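Local coordinates for betainyl-CoA thiolase (Pseudomonas putida, PDB 2HLJ), which probably transfers or hydrolyses acyl groups carried on coenzyme A, as a hot-dog-fold member of the thioesterase-like superfamily, at residues R89-H94 / A107-L112; E61-Y66 / M149-K154; N20-D25 / L67-L72; W77-I82 / S95-G100. One frame throughout, in Å; residues are numbered along the deposited sequence.

Interaction 1 (R89-H94 / A107-L112); sequences RLHVYH and ASEQML
Glu109 OE2 takes the N-H of His91 NE2 at 2.7 Å, the shortest polar bond between strands 89-94 and 107-112. It receives that proton on its anti lone pair, turned from OE1, and lies within 1° of the imidazole plane. Carboxylate and ring are nearly coplanar, 25° apart. The other oxygen, OE1, is bound by the backbone N of Gly150, which fixes the rotation of the carboxylate. CG is anti to the backbone N in both residues (chi1 -172° for His91), which starts the two side chains out on the same face of the sheet. Selenomethionine Met111 bends at chi2 and chi3, laying CE over one face of the His91 ring, 4.1 Å from the centroid and displaced toward the rim, a CH-pi contact. Gln110 O lies at the ring edge, 3.4 Å from His91 CD2.

On the other face of the sheet, Leu112 CD1 meets Val92 CG2 at 3.6 Å, the two side chains crossing at about a right angle. Gln110 NE2 donates along its strand to Ser108 OG at 3.1 Å, and Ser108 OG also bonds His63 O on strand 57-66. Six backbone bonds hold the antiparallel pair, with Leu90-Leu112, Val92-Gln110 and His94-Ser108 as hydrogen-bonded pairs.

Both strands are central in the sheet, between 75-85 and 57-66. Helix 25-43 packs on the face of Leu90, His94, Ser108 and Gln110, where His94 also bonds Thr80 and Thr36, while Ile153 of the second subunit packs on His91 and Glu109.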
loop_
_atom_site.group_PDB
_atom_site.type_symbol
_atom_site.label_atom_id
_atom_site.label_comp_id
_atom_site.label_asym_id
_atom_site.label_seq_id
_atom_site.Cartn_x
_atom_site.Cartn_y
_atom_site.Cartn_z
ATOM N N ARG A 89 9.068 -11.094 13.804
ATOM C CA ARG A 89 8.480 -9.934 13.122
ATOM C C ARG A 89 9.483 -8.806 13.007
ATOM O O ARG A 89 10.311 -8.650 13.857
ATOM C CB ARG A 89 7.217 -9.435 13.853
ATOM C CG ARG A 89 5.956 -10.271 13.572
ATOM C CD ARG A 89 4.899 -10.078 14.653
ATOM N NE ARG A 89 5.389 -10.704 15.857
ATOM C CZ ARG A 89 5.097 -11.938 16.250
ATOM N NH1 ARG A 89 4.227 -12.692 15.582
ATOM N NH2 ARG A 89 5.673 -12.405 17.344
ATOM N N LEU A 90 9.424 -8.074 11.894
ATOM C CA LEU A 90 10.247 -6.900 11.699
ATOM C C LEU A 90 9.338 -5.674 11.538
ATOM O O LEU A 90 8.372 -5.723 10.799
ATOM C CB LEU A 90 11.132 -7.118 10.475
ATOM C CG LEU A 90 12.193 -6.078 10.149
ATOM C CD1 LEU A 90 13.165 -5.847 11.304
ATOM C CD2 LEU A 90 12.937 -6.503 8.866
ATOM N N HIS A 91 9.646 -4.600 12.267
ATOM C CA HIS A 91 8.877 -3.351 12.195
ATOM C C HIS A 91 9.771 -2.338 11.464
ATOM O O HIS A 91 10.856 -2.014 11.937
ATOM C CB HIS A 91 8.498 -2.935 13.611
ATOM C CG HIS A 91 7.557 -1.776 13.693
ATOM N ND1 HIS A 91 7.330 -1.103 14.871
ATOM C CD2 HIS A 91 6.783 -1.172 12.758
ATOM C CE1 HIS A 91 6.446 -0.140 14.662
ATOM N NE2 HIS A 91 6.098 -0.162 13.389
ATOM N N VAL A 92 9.344 -1.895 10.287
ATOM C CA VAL A 92 10.173 -1.060 9.421
ATOM C C VAL A 92 9.468 0.202 8.923
ATOM O O VAL A 92 8.248 0.285 8.934
ATOM C CB VAL A 92 10.677 -1.854 8.186
ATOM C CG1 VAL A 92 11.462 -3.069 8.653
ATOM C CG2 VAL A 92 9.524 -2.276 7.312
ATOM N N TYR A 93 10.270 1.177 8.506
ATOM C CA TYR A 93 9.759 2.458 8.052
ATOM C C TYR A 93 10.555 2.826 6.833
ATOM O O TYR A 93 11.779 2.871 6.915
ATOM C CB TYR A 93 9.969 3.529 9.147
ATOM C CG TYR A 93 9.462 4.930 8.810
ATOM C CD1 TYR A 93 8.147 5.258 8.991
ATOM C CD2 TYR A 93 10.316 5.918 8.359
ATOM C CE1 TYR A 93 7.665 6.519 8.719
ATOM C CE2 TYR A 93 9.857 7.193 8.072
ATOM C CZ TYR A 93 8.511 7.482 8.255
ATOM O OH TYR A 93 7.994 8.738 8.048
ATOM N N HIS A 94 9.876 2.979 5.692
ATOM C CA HIS A 94 10.490 3.416 4.456
ATOM C C HIS A 94 10.039 4.835 4.153
ATOM O O HIS A 94 8.889 5.202 4.433
ATOM C CB HIS A 94 10.042 2.542 3.273
ATOM C CG HIS A 94 10.477 1.115 3.333
ATOM N ND1 HIS A 94 11.804 0.728 3.375
ATOM C CD2 HIS A 94 9.750 -0.026 3.300
ATOM C CE1 HIS A 94 11.866 -0.590 3.382
ATOM N NE2 HIS A 94 10.637 -1.070 3.292
ATOM N N ALA A 107 5.977 8.025 2.710
ATOM C CA ALA A 107 6.540 7.230 3.823
ATOM C C ALA A 107 5.595 6.063 4.136
ATOM O O ALA A 107 4.363 6.176 3.936
ATOM C CB ALA A 107 6.745 8.130 5.043
ATOM N N SER A 108 6.135 4.945 4.621
ATOM C CA SER A 108 5.316 3.796 4.959
ATOM C C SER A 108 5.869 3.084 6.151
ATOM O O SER A 108 7.054 2.749 6.163
ATOM C CB SER A 108 5.303 2.791 3.787
ATOM O OG SER A 108 4.429 1.727 4.090
ATOM N N GLU A 109 4.995 2.815 7.127
ATOM C CA GLU A 109 5.295 2.011 8.290
ATOM C C GLU A 109 4.755 0.628 8.008
ATOM O O GLU A 109 3.621 0.510 7.572
ATOM C CB GLU A 109 4.555 2.600 9.510
ATOM C CG GLU A 109 4.950 1.952 10.828
ATOM C CD GLU A 109 4.071 2.373 11.989
ATOM O OE1 GLU A 109 3.124 3.174 11.772
ATOM O OE2 GLU A 109 4.342 1.912 13.126
ATOM N N GLN A 110 5.546 -0.420 8.249
ATOM C CA GLN A 110 5.125 -1.760 7.922
ATOM C C GLN A 110 5.532 -2.736 8.968
ATOM O O GLN A 110 6.556 -2.555 9.634
ATOM C CB GLN A 110 5.771 -2.227 6.615
ATOM C CG GLN A 110 5.806 -1.145 5.567
ATOM C CD GLN A 110 6.052 -1.692 4.211
ATOM O OE1 GLN A 110 6.629 -2.764 4.060
ATOM N NE2 GLN A 110 5.627 -0.959 3.207
HETATM N N MSE A 111 4.736 -3.786 9.077
HETATM C CA MSE A 111 5.062 -4.931 9.912
HETATM C C MSE A 111 5.139 -6.177 9.031
HETATM O O MSE A 111 4.220 -6.469 8.279
HETATM C CB MSE A 111 3.996 -5.111 11.002
HETATM C CG MSE A 111 4.283 -6.272 11.939
HETATM SE SE MSE A 111 5.733 -5.855 13.127
HETATM C CE MSE A 111 4.866 -4.492 14.205
ATOM N N LEU A 112 6.236 -6.910 9.145
ATOM C CA LEU A 112 6.510 -8.066 8.287
ATOM C C LEU A 112 6.766 -9.285 9.171
ATOM O O LEU A 112 7.308 -9.140 10.256
ATOM C CB LEU A 112 7.741 -7.772 7.435
ATOM C CG LEU A 112 7.793 -6.444 6.662
ATOM C CD1 LEU A 112 9.115 -5.818 6.787
ATOM C CD2 LEU A 112 7.485 -6.715 5.178
#

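Interaction 2 (E61-Y66 / M149-K154); sequences EAHINY and MGRTIK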
loop_
_atom_site.group_PDB
_atom_site.type_symbol
_atom_site.label_atom_id
_atom_site.label_comp_id
_atom_site.label_asym_id
_atom_site.label_seq_id
_atom_site.Cartn_x
_atom_site.Cartn_y
_atom_site.Cartn_z
ATOM N N GLU A 61 0.862 -5.942 7.400
ATOM C CA GLU A 61 0.153 -4.684 7.580
ATOM C C GLU A 61 1.073 -3.549 7.174
ATOM O O GLU A 61 2.268 -3.593 7.439
ATOM C CB GLU A 61 -0.202 -4.544 9.062
ATOM C CG GLU A 61 -1.257 -3.535 9.398
ATOM C CD GLU A 61 -1.644 -3.565 10.873
ATOM O OE1 GLU A 61 -1.156 -4.428 11.655
ATOM O OE2 GLU A 61 -2.471 -2.727 11.246
ATOM N N ALA A 62 0.512 -2.515 6.560
ATOM C CA ALA A 62 1.262 -1.343 6.185
ATOM C C ALA A 62 0.360 -0.128 6.168
ATOM O O ALA A 62 -0.839 -0.222 5.839
ATOM C CB ALA A 62 1.907 -1.533 4.795
ATOM N N HIS A 63 0.933 1.010 6.559
ATOM C CA HIS A 63 0.298 2.309 6.365
ATOM C C HIS A 63 1.152 3.039 5.349
ATOM O O HIS A 63 2.352 2.823 5.302
ATOM C CB HIS A 63 0.242 3.124 7.667
ATOM C CG HIS A 63 -0.851 4.152 7.678
ATOM N ND1 HIS A 63 -0.602 5.481 7.455
ATOM C CD2 HIS A 63 -2.193 4.044 7.819
ATOM C CE1 HIS A 63 -1.739 6.146 7.463
ATOM N NE2 HIS A 63 -2.721 5.298 7.679
ATOM N N ILE A 64 0.548 3.878 4.520
ATOM C CA ILE A 64 1.333 4.710 3.646
ATOM C C ILE A 64 0.736 6.086 3.534
ATOM O O ILE A 64 -0.470 6.250 3.340
ATOM C CB ILE A 64 1.589 4.037 2.266
ATOM C CG1 ILE A 64 2.305 4.994 1.344
ATOM C CG2 ILE A 64 0.341 3.579 1.622
ATOM C CD1 ILE A 64 2.915 4.243 0.197
ATOM N N ASN A 65 1.595 7.079 3.726
ATOM C CA ASN A 65 1.225 8.470 3.510
ATOM C C ASN A 65 1.844 8.973 2.250
ATOM O O ASN A 65 3.051 8.852 2.091
ATOM C CB ASN A 65 1.715 9.298 4.659
ATOM C CG ASN A 65 1.030 8.915 5.928
ATOM O OD1 ASN A 65 1.391 7.921 6.560
ATOM N ND2 ASN A 65 -0.013 9.647 6.273
ATOM N N TYR A 66 1.042 9.603 1.395
ATOM C CA TYR A 66 1.553 10.149 0.139
ATOM C C TYR A 66 1.535 11.667 0.248
ATOM O O TYR A 66 0.467 12.251 0.340
ATOM C CB TYR A 66 0.674 9.716 -1.023
ATOM C CG TYR A 66 0.479 8.227 -1.165
ATOM C CD1 TYR A 66 -0.591 7.574 -0.534
ATOM C CD2 TYR A 66 1.279 7.482 -2.032
ATOM C CE1 TYR A 66 -0.798 6.224 -0.708
ATOM C CE2 TYR A 66 1.058 6.153 -2.217
ATOM C CZ TYR A 66 0.043 5.518 -1.550
ATOM O OH TYR A 66 -0.129 4.166 -1.764
HETATM N N MSE A 149 4.089 7.680 11.679
HETATM C CA MSE A 149 3.986 6.525 12.533
HETATM C C MSE A 149 2.671 6.579 13.227
HETATM O O MSE A 149 2.241 7.653 13.602
HETATM C CB MSE A 149 5.031 6.638 13.633
HETATM C CG MSE A 149 6.388 6.674 13.092
HETATM SE SE MSE A 149 6.869 4.867 12.931
HETATM C CE MSE A 149 7.710 4.959 14.813
ATOM N N GLY A 150 2.076 5.419 13.483
ATOM C CA GLY A 150 0.840 5.348 14.240
ATOM C C GLY A 150 -0.273 6.149 13.597
ATOM O O GLY A 150 -1.169 6.628 14.280
ATOM N N ARG A 151 -0.253 6.274 12.269
ATOM C CA ARG A 151 -1.221 7.137 11.595
ATOM C C ARG A 151 -2.591 6.470 11.413
ATOM O O ARG A 151 -2.686 5.256 11.207
ATOM C CB ARG A 151 -0.660 7.593 10.230
ATOM C CG ARG A 151 0.568 8.480 10.342
ATOM C CD ARG A 151 0.192 9.700 11.115
ATOM N NE ARG A 151 1.229 10.709 11.211
ATOM C CZ ARG A 151 1.175 11.919 10.658
ATOM N NH1 ARG A 151 0.139 12.293 9.907
ATOM N NH2 ARG A 151 2.188 12.753 10.851
ATOM N N THR A 152 -3.644 7.286 11.488
ATOM C CA THR A 152 -5.012 6.838 11.245
ATOM C C THR A 152 -5.728 7.850 10.353
ATOM O O THR A 152 -5.385 9.028 10.312
ATOM C CB THR A 152 -5.840 6.644 12.562
ATOM O OG1 THR A 152 -5.874 7.866 13.308
ATOM C CG2 THR A 152 -5.263 5.534 13.439
ATOM N N ILE A 153 -6.711 7.358 9.611
ATOM C CA ILE A 153 -7.360 8.105 8.557
ATOM C C ILE A 153 -8.612 8.725 9.111
ATOM O O ILE A 153 -9.343 8.079 9.856
ATOM C CB ILE A 153 -7.741 7.165 7.389
ATOM C CG1 ILE A 153 -6.479 6.683 6.662
ATOM C CG2 ILE A 153 -8.646 7.863 6.426
ATOM C CD1 ILE A 153 -6.657 5.368 5.873
ATOM N N LYS A 154 -8.876 9.964 8.716
ATOM C CA LYS A 154 -10.125 10.649 9.060
ATOM C C LYS A 154 -10.363 11.796 8.104
ATOM O O LYS A 154 -9.407 12.461 7.701
ATOM C CB LYS A 154 -10.036 11.213 10.475
ATOM C CG LYS A 154 -8.972 12.291 10.631
#
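His63 reaches from strand 61-66 to the irregular chain 149-154, its imidazole lying against the backbone and CB of Arg151. Its CB points toward 149-154, and the first torsion puts CG anti to the backbone N (chi1 -156°). CG is 4.1 Å from Arg151 O. ND1 meets Arg151 CB at 3.5 Å and also donates within its own strand to Asn65 OD1 at 3.3 Å. That oxygen lies in the ring plane, whereas the donor stands 42° out of the amide carbonyl plane. CE1 makes the closest approach, 3.3 Å to Arg151 CB. CD2 faces Arg151 O, and at the tip NE2 is 3.5 Å from the same oxygen. Arg151 CB, by ND1 and CE1, and Arg151 O, by CD2 and NE2, approach from the same side, with O over the ring face and displaced toward the rim. Ile153 CG1 comes to the ring edge, 4.1 Å from His63 NE2.

Asn65 adds a looser touch, OD1 to Arg151 CG at 3.9 Å. The arginine bends at chi2, and its side chain crosses the histidine at about a right angle.

The His63 ring also meets His63 of the second subunit, with planes about 45° apart. Residues 61-65 pair antiparallel with a strand of that chain. The sheet thus runs on across the interface, as in hot-dog dimers, and here the C-terminal chain packs beside the joining edge strand.

Interaction 3 (N20-D25 / L67-L72); sequences NGHLRD and LHEVKL
The His22 ring has Glu69 over one face and Lys71 along its edge; each of these side chains lies side by side with His22, pointing the same way. His22 CG is anti to the carbonyl carbon (chi1 -69°), and Glu69 CB sits squarely over the ring, 4.0 Å from the centroid, in a CH-pi contact. Glu69 CG lies between its backbone N and carbonyl carbon (chi1 76°), and the chain bends again at chi2. Asn20 O stands over the opposite ring face. Lys71 CG is 3.7 Å from His22 CD2, and after a bend at chi4 (-59°) Lys71 NZ donates weakly to His22 NE2 at 3.2 Å. An alanine in place of His22 would probably leave Lys71 NZ without this acceptor and open a gap beside the Glu69 methylenes.

Leu23 lies side by side with Val70, CB to CB 3.9 Å. Leu23 N donates to Val70 O at 2.7 Å, almost straight, and Leu72 N to Gly21 O at 2.9 Å. Water 2 joins Leu23 O to Val70 N.

These bonds flank a single backbone bridge, His22-Lys71, that ties the loop entering helix 25-43 to the loop leaving strand 57-66, its centre about 18 Å from the chain's centre in this hot-dog fold.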
loop_
_atom_site.group_PDB
_atom_site.type_symbol
_atom_site.label_atom_id
_atom_site.label_comp_id
_atom_site.label_asym_id
_atom_site.label_seq_id
_atom_site.Cartn_x
_atom_site.Cartn_y
_atom_site.Cartn_z
ATOM N N ASN A 20 -1.635 11.295 -16.820
ATOM C CA ASN A 20 -1.050 12.581 -16.521
ATOM C C ASN A 20 0.420 12.545 -16.061
ATOM O O ASN A 20 1.019 13.568 -15.761
ATOM C CB ASN A 20 -1.939 13.259 -15.503
ATOM C CG ASN A 20 -3.393 13.379 -16.000
ATOM O OD1 ASN A 20 -3.658 13.391 -17.211
ATOM N ND2 ASN A 20 -4.330 13.431 -15.072
ATOM N N GLY A 21 1.009 11.362 -16.045
ATOM C CA GLY A 21 2.437 11.220 -15.801
ATOM C C GLY A 21 2.788 11.155 -14.332
ATOM O O GLY A 21 3.958 11.293 -13.984
ATOM N N HIS A 22 1.795 10.869 -13.484
ATOM C CA HIS A 22 2.048 10.717 -12.043
ATOM C C HIS A 22 2.088 9.269 -11.579
ATOM O O HIS A 22 1.252 8.451 -11.956
ATOM C CB HIS A 22 1.022 11.469 -11.237
ATOM C CG HIS A 22 1.148 12.948 -11.371
ATOM N ND1 HIS A 22 0.070 13.796 -11.286
ATOM C CD2 HIS A 22 2.220 13.726 -11.659
ATOM C CE1 HIS A 22 0.478 15.036 -11.480
ATOM N NE2 HIS A 22 1.779 15.023 -11.694
ATOM N N LEU A 23 3.070 8.985 -10.730
ATOM C CA LEU A 23 3.251 7.682 -10.128
ATOM C C LEU A 23 1.941 7.246 -9.447
ATOM O O LEU A 23 1.399 7.959 -8.588
ATOM C CB LEU A 23 4.410 7.751 -9.134
ATOM C CG LEU A 23 4.858 6.451 -8.441
ATOM C CD1 LEU A 23 5.252 5.399 -9.450
ATOM C CD2 LEU A 23 5.977 6.735 -7.481
ATOM N N ARG A 24 1.428 6.081 -9.848
ATOM C CA ARG A 24 0.230 5.491 -9.209
ATOM C C ARG A 24 0.547 5.061 -7.775
ATOM O O ARG A 24 1.680 4.625 -7.485
ATOM C CB ARG A 24 -0.290 4.310 -10.049
ATOM C CG ARG A 24 -1.474 3.561 -9.409
ATOM C CD ARG A 24 -1.809 2.315 -10.189
ATOM N NE ARG A 24 -2.335 2.623 -11.512
ATOM C CZ ARG A 24 -3.594 2.994 -11.736
ATOM N NH1 ARG A 24 -4.481 3.129 -10.727
ATOM N NH2 ARG A 24 -3.962 3.255 -12.978
ATOM N N ASP A 25 -0.443 5.189 -6.890
ATOM C CA ASP A 25 -0.296 4.927 -5.457
ATOM C C ASP A 25 0.344 3.565 -5.170
ATOM O O ASP A 25 1.250 3.458 -4.327
ATOM C CB ASP A 25 -1.659 5.036 -4.712
ATOM C CG ASP A 25 -2.802 4.194 -5.354
ATOM O OD1 ASP A 25 -2.607 3.394 -6.329
ATOM O OD2 ASP A 25 -3.931 4.386 -4.884
ATOM N N LEU A 67 2.720 12.277 0.319
ATOM C CA LEU A 67 2.853 13.720 0.521
ATOM C C LEU A 67 2.967 14.470 -0.799
ATOM O O LEU A 67 2.527 15.604 -0.887
ATOM C CB LEU A 67 4.052 14.029 1.427
ATOM C CG LEU A 67 4.011 13.499 2.868
ATOM C CD1 LEU A 67 2.655 13.769 3.554
ATOM C CD2 LEU A 67 4.319 12.033 2.968
ATOM N N HIS A 68 3.523 13.827 -1.828
ATOM C CA HIS A 68 3.780 14.478 -3.101
ATOM C C HIS A 68 3.674 13.521 -4.270
ATOM O O HIS A 68 4.024 12.326 -4.195
ATOM C CB HIS A 68 5.174 15.078 -3.108
ATOM C CG HIS A 68 5.355 16.142 -2.081
ATOM N ND1 HIS A 68 4.918 17.432 -2.276
ATOM C CD2 HIS A 68 5.867 16.098 -0.831
ATOM C CE1 HIS A 68 5.182 18.148 -1.196
ATOM N NE2 HIS A 68 5.749 17.360 -0.301
ATOM N N GLU A 69 3.143 14.067 -5.345
ATOM C CA GLU A 69 3.135 13.398 -6.647
ATOM C C GLU A 69 4.555 13.205 -7.116
ATOM O O GLU A 69 5.454 13.994 -6.796
ATOM C CB GLU A 69 2.328 14.207 -7.673
ATOM C CG GLU A 69 3.056 15.452 -8.218
ATOM C CD GLU A 69 3.283 16.554 -7.152
ATOM O OE1 GLU A 69 2.538 16.590 -6.134
ATOM O OE2 GLU A 69 4.203 17.387 -7.337
ATOM N N VAL A 70 4.762 12.148 -7.889
ATOM C CA VAL A 70 6.060 11.867 -8.451
ATOM C C VAL A 70 5.856 11.665 -9.930
ATOM O O VAL A 70 5.005 10.889 -10.355
ATOM C CB VAL A 70 6.697 10.632 -7.779
ATOM C CG1 VAL A 70 8.040 10.353 -8.366
ATOM C CG2 VAL A 70 6.806 10.864 -6.261
ATOM N N LYS A 71 6.618 12.402 -10.718
ATOM C CA LYS A 71 6.394 12.462 -12.134
ATOM C C LYS A 71 7.267 11.441 -12.887
ATOM O O LYS A 71 8.327 11.002 -12.415
ATOM C CB LYS A 71 6.641 13.893 -12.661
ATOM C CG LYS A 71 5.722 14.987 -12.108
ATOM C CD LYS A 71 6.147 16.335 -12.658
ATOM C CE LYS A 71 5.302 17.498 -12.137
ATOM N NZ LYS A 71 3.844 17.373 -12.455
ATOM N N LEU A 72 6.822 11.086 -14.078
ATOM C CA LEU A 72 7.655 10.316 -15.021
ATOM C C LEU A 72 9.125 10.749 -15.065
ATOM O O LEU A 72 9.422 11.929 -15.199
ATOM C CB LEU A 72 7.089 10.451 -16.423
ATOM C CG LEU A 72 7.759 9.622 -17.529
ATOM C CD1 LEU A 72 7.578 8.124 -17.244
ATOM C CD2 LEU A 72 7.127 9.982 -18.865
HETATM O O HOH W 1 3.180 14.742 -14.582
HETATM O O HOH W 2 2.321 10.443 -7.979
#

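Interaction 4 (W77-I82 / S95-G100); sequences WVQTQI and SLHRAG
Trp77 CG lies between its backbone N and carbonyl carbon (chi1 70°), and the indole face is turned to His97 CB; CG of His97 is anti to its own carbonyl carbon. His97 CB sits over the indole face, 3.6 Å from the centroid of the five-membered ring, a CH-pi contact. The two rings are near parallel (9°) but slid apart, with centroids 5.0 Å from each other, and scarcely overlap. Farther along the indole, Trp77 CZ3 comes within 3.4 Å of Ala99 N.

Trp77 NE1 donates to Gln79 OE1 at 3.0 Å, in the indole plane, and the amide so held stacks over the His97 ring, planes 13° apart, with Gln79 CD 3.4 Å from His97 NE2. At that ring's edge Ser95 OG and His97 NE2 share a hydrogen bond of 2.6 Å. An alanine at Trp77 would probably leave Gln79 OE1 without its indole donor, free the amide to turn, and uncover His97 CB.

Backbone bonds at the Trp77-His97 and Gln79-Ser95 pairs hold this part of the hairpin. On the opposite face Val78 and Leu96 pack against helix 25-43. The chemistry thus implies a layered polar-aromatic surface on one side of the sheet and, on the other, an apolar face packed on helix 25-43.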
loop_
_atom_site.group_PDB
_atom_site.type_symbol
_atom_site.label_atom_id
_atom_site.label_comp_id
_atom_site.label_asym_id
_atom_site.label_seq_id
_atom_site.Cartn_x
_atom_site.Cartn_y
_atom_site.Cartn_z
ATOM N N TRP A 77 14.886 7.469 -4.474
ATOM C CA TRP A 77 15.504 6.472 -3.621
ATOM C C TRP A 77 14.707 6.277 -2.350
ATOM O O TRP A 77 13.948 7.161 -1.921
ATOM C CB TRP A 77 16.975 6.835 -3.270
ATOM C CG TRP A 77 17.197 7.977 -2.362
ATOM C CD1 TRP A 77 17.191 7.952 -0.984
ATOM C CD2 TRP A 77 17.518 9.318 -2.733
ATOM N NE1 TRP A 77 17.473 9.203 -0.498
ATOM C CE2 TRP A 77 17.661 10.060 -1.548
ATOM C CE3 TRP A 77 17.676 9.978 -3.962
ATOM C CZ2 TRP A 77 17.948 11.428 -1.549
ATOM C CZ3 TRP A 77 17.976 11.326 -3.953
ATOM C CH2 TRP A 77 18.087 12.037 -2.756
ATOM N N VAL A 78 14.922 5.112 -1.732
ATOM C CA VAL A 78 14.274 4.774 -0.472
ATOM C C VAL A 78 15.243 4.829 0.670
ATOM O O VAL A 78 16.336 4.284 0.572
ATOM C CB VAL A 78 13.667 3.340 -0.534
ATOM C CG1 VAL A 78 12.837 3.056 0.690
ATOM C CG2 VAL A 78 12.854 3.175 -1.786
ATOM N N GLN A 79 14.828 5.466 1.774
ATOM C CA GLN A 79 15.535 5.365 3.044
ATOM C C GLN A 79 14.758 4.439 3.969
ATOM O O GLN A 79 13.543 4.415 3.957
ATOM C CB GLN A 79 15.724 6.762 3.685
ATOM C CG GLN A 79 16.818 7.520 2.932
ATOM C CD GLN A 79 16.997 8.958 3.314
ATOM O OE1 GLN A 79 17.496 9.713 2.506
ATOM N NE2 GLN A 79 16.587 9.356 4.523
ATOM N N THR A 80 15.467 3.651 4.752
ATOM C CA THR A 80 14.820 2.592 5.519
ATOM C C THR A 80 15.366 2.616 6.943
ATOM O O THR A 80 16.576 2.698 7.142
ATOM C CB THR A 80 15.035 1.229 4.902
ATOM O OG1 THR A 80 14.596 1.207 3.518
ATOM C CG2 THR A 80 14.309 0.170 5.707
ATOM N N GLN A 81 14.464 2.607 7.911
ATOM C CA GLN A 81 14.818 2.424 9.334
ATOM C C GLN A 81 14.110 1.207 9.922
ATOM O O GLN A 81 12.941 0.896 9.589
ATOM C CB GLN A 81 14.420 3.622 10.151
ATOM C CG GLN A 81 14.999 4.912 9.682
ATOM C CD GLN A 81 14.799 6.038 10.704
ATOM O OE1 GLN A 81 15.085 5.869 11.877
ATOM N NE2 GLN A 81 14.329 7.192 10.234
ATOM N N ILE A 82 14.825 0.524 10.807
ATOM C CA ILE A 82 14.291 -0.590 11.548
ATOM C C ILE A 82 13.787 0.006 12.858
ATOM O O ILE A 82 14.556 0.562 13.625
ATOM C CB ILE A 82 15.371 -1.698 11.748
ATOM C CG1 ILE A 82 15.721 -2.305 10.380
ATOM C CG2 ILE A 82 14.879 -2.790 12.706
ATOM C CD1 ILE A 82 16.964 -3.137 10.388
ATOM N N SER A 95 10.937 5.640 3.598
ATOM C CA SER A 95 10.598 6.956 3.103
ATOM C C SER A 95 11.163 7.107 1.677
ATOM O O SER A 95 12.162 6.471 1.306
ATOM C CB SER A 95 11.062 8.067 4.059
ATOM O OG SER A 95 12.480 8.000 4.293
ATOM N N LEU A 96 10.464 7.879 0.861
ATOM C CA LEU A 96 10.824 8.054 -0.542
ATOM C C LEU A 96 11.334 9.454 -0.746
ATOM O O LEU A 96 10.765 10.404 -0.229
ATOM C CB LEU A 96 9.642 7.796 -1.476
ATOM C CG LEU A 96 9.945 7.683 -2.988
ATOM C CD1 LEU A 96 10.727 6.436 -3.360
ATOM C CD2 LEU A 96 8.656 7.778 -3.790
ATOM N N HIS A 97 12.394 9.577 -1.550
ATOM C CA HIS A 97 13.139 10.835 -1.686
ATOM C C HIS A 97 13.570 11.071 -3.127
ATOM O O HIS A 97 13.683 10.117 -3.928
ATOM C CB HIS A 97 14.420 10.788 -0.819
ATOM C CG HIS A 97 14.165 10.469 0.625
ATOM N ND1 HIS A 97 14.209 11.419 1.620
ATOM C CD2 HIS A 97 13.866 9.300 1.233
ATOM C CE1 HIS A 97 13.907 10.855 2.777
ATOM N NE2 HIS A 97 13.686 9.566 2.568
ATOM N N ARG A 98 13.849 12.346 -3.424
ATOM C CA ARG A 98 14.491 12.763 -4.677
ATOM C C ARG A 98 15.460 13.901 -4.407
ATOM O O ARG A 98 15.339 14.593 -3.399
ATOM C CB ARG A 98 13.471 13.208 -5.715
ATOM C CG ARG A 98 12.726 14.492 -5.397
ATOM C CD ARG A 98 11.739 14.788 -6.527
ATOM N NE ARG A 98 10.973 16.024 -6.349
ATOM C CZ ARG A 98 11.416 17.256 -6.580
ATOM N NH1 ARG A 98 12.659 17.488 -6.981
ATOM N NH2 ARG A 98 10.604 18.283 -6.392
ATOM N N ALA A 99 16.427 14.081 -5.309
ATOM C CA ALA A 99 17.433 15.152 -5.153
ATOM C C ALA A 99 16.796 16.525 -5.265
ATOM O O ALA A 99 15.867 16.737 -6.064
ATOM C CB ALA A 99 18.542 15.004 -6.209
ATOM N N GLY A 100 17.276 17.448 -4.444
ATOM C CA GLY A 100 16.885 18.852 -4.560
ATOM C C GLY A 100 15.553 19.204 -3.944
ATOM O O GLY A 100 15.042 20.308 -4.166
HETATM O O HOH W 3 13.117 6.116 6.422
#

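Interactions 1, 2 and 4 lie on one antiparallel sheet, whose strands run in the order 6-11, 75-85, 89-98, 104-114, 57-66. Interactions 1 and 4 share strand 89-98, with centres about 14 Å apart, and meet where His94 ND1 reaches Thr80 OG1. Interaction 2, about 11 Å from interaction 1 between centres, adjoins it through Ser108 OG and His63 O. Along the chain, interactions 1 and 4 alternate, as do 2 and 3; 1 and 4 nest within the loop closed by 2, and 3 closes before either opens. Interaction 3 lies off the sheet, touching interaction 2 where Tyr66 OH approaches Asp25 O. Interactions 1, 2 and 3 touch the second subunit, so sheet edge and loops both take part in the dimer interface.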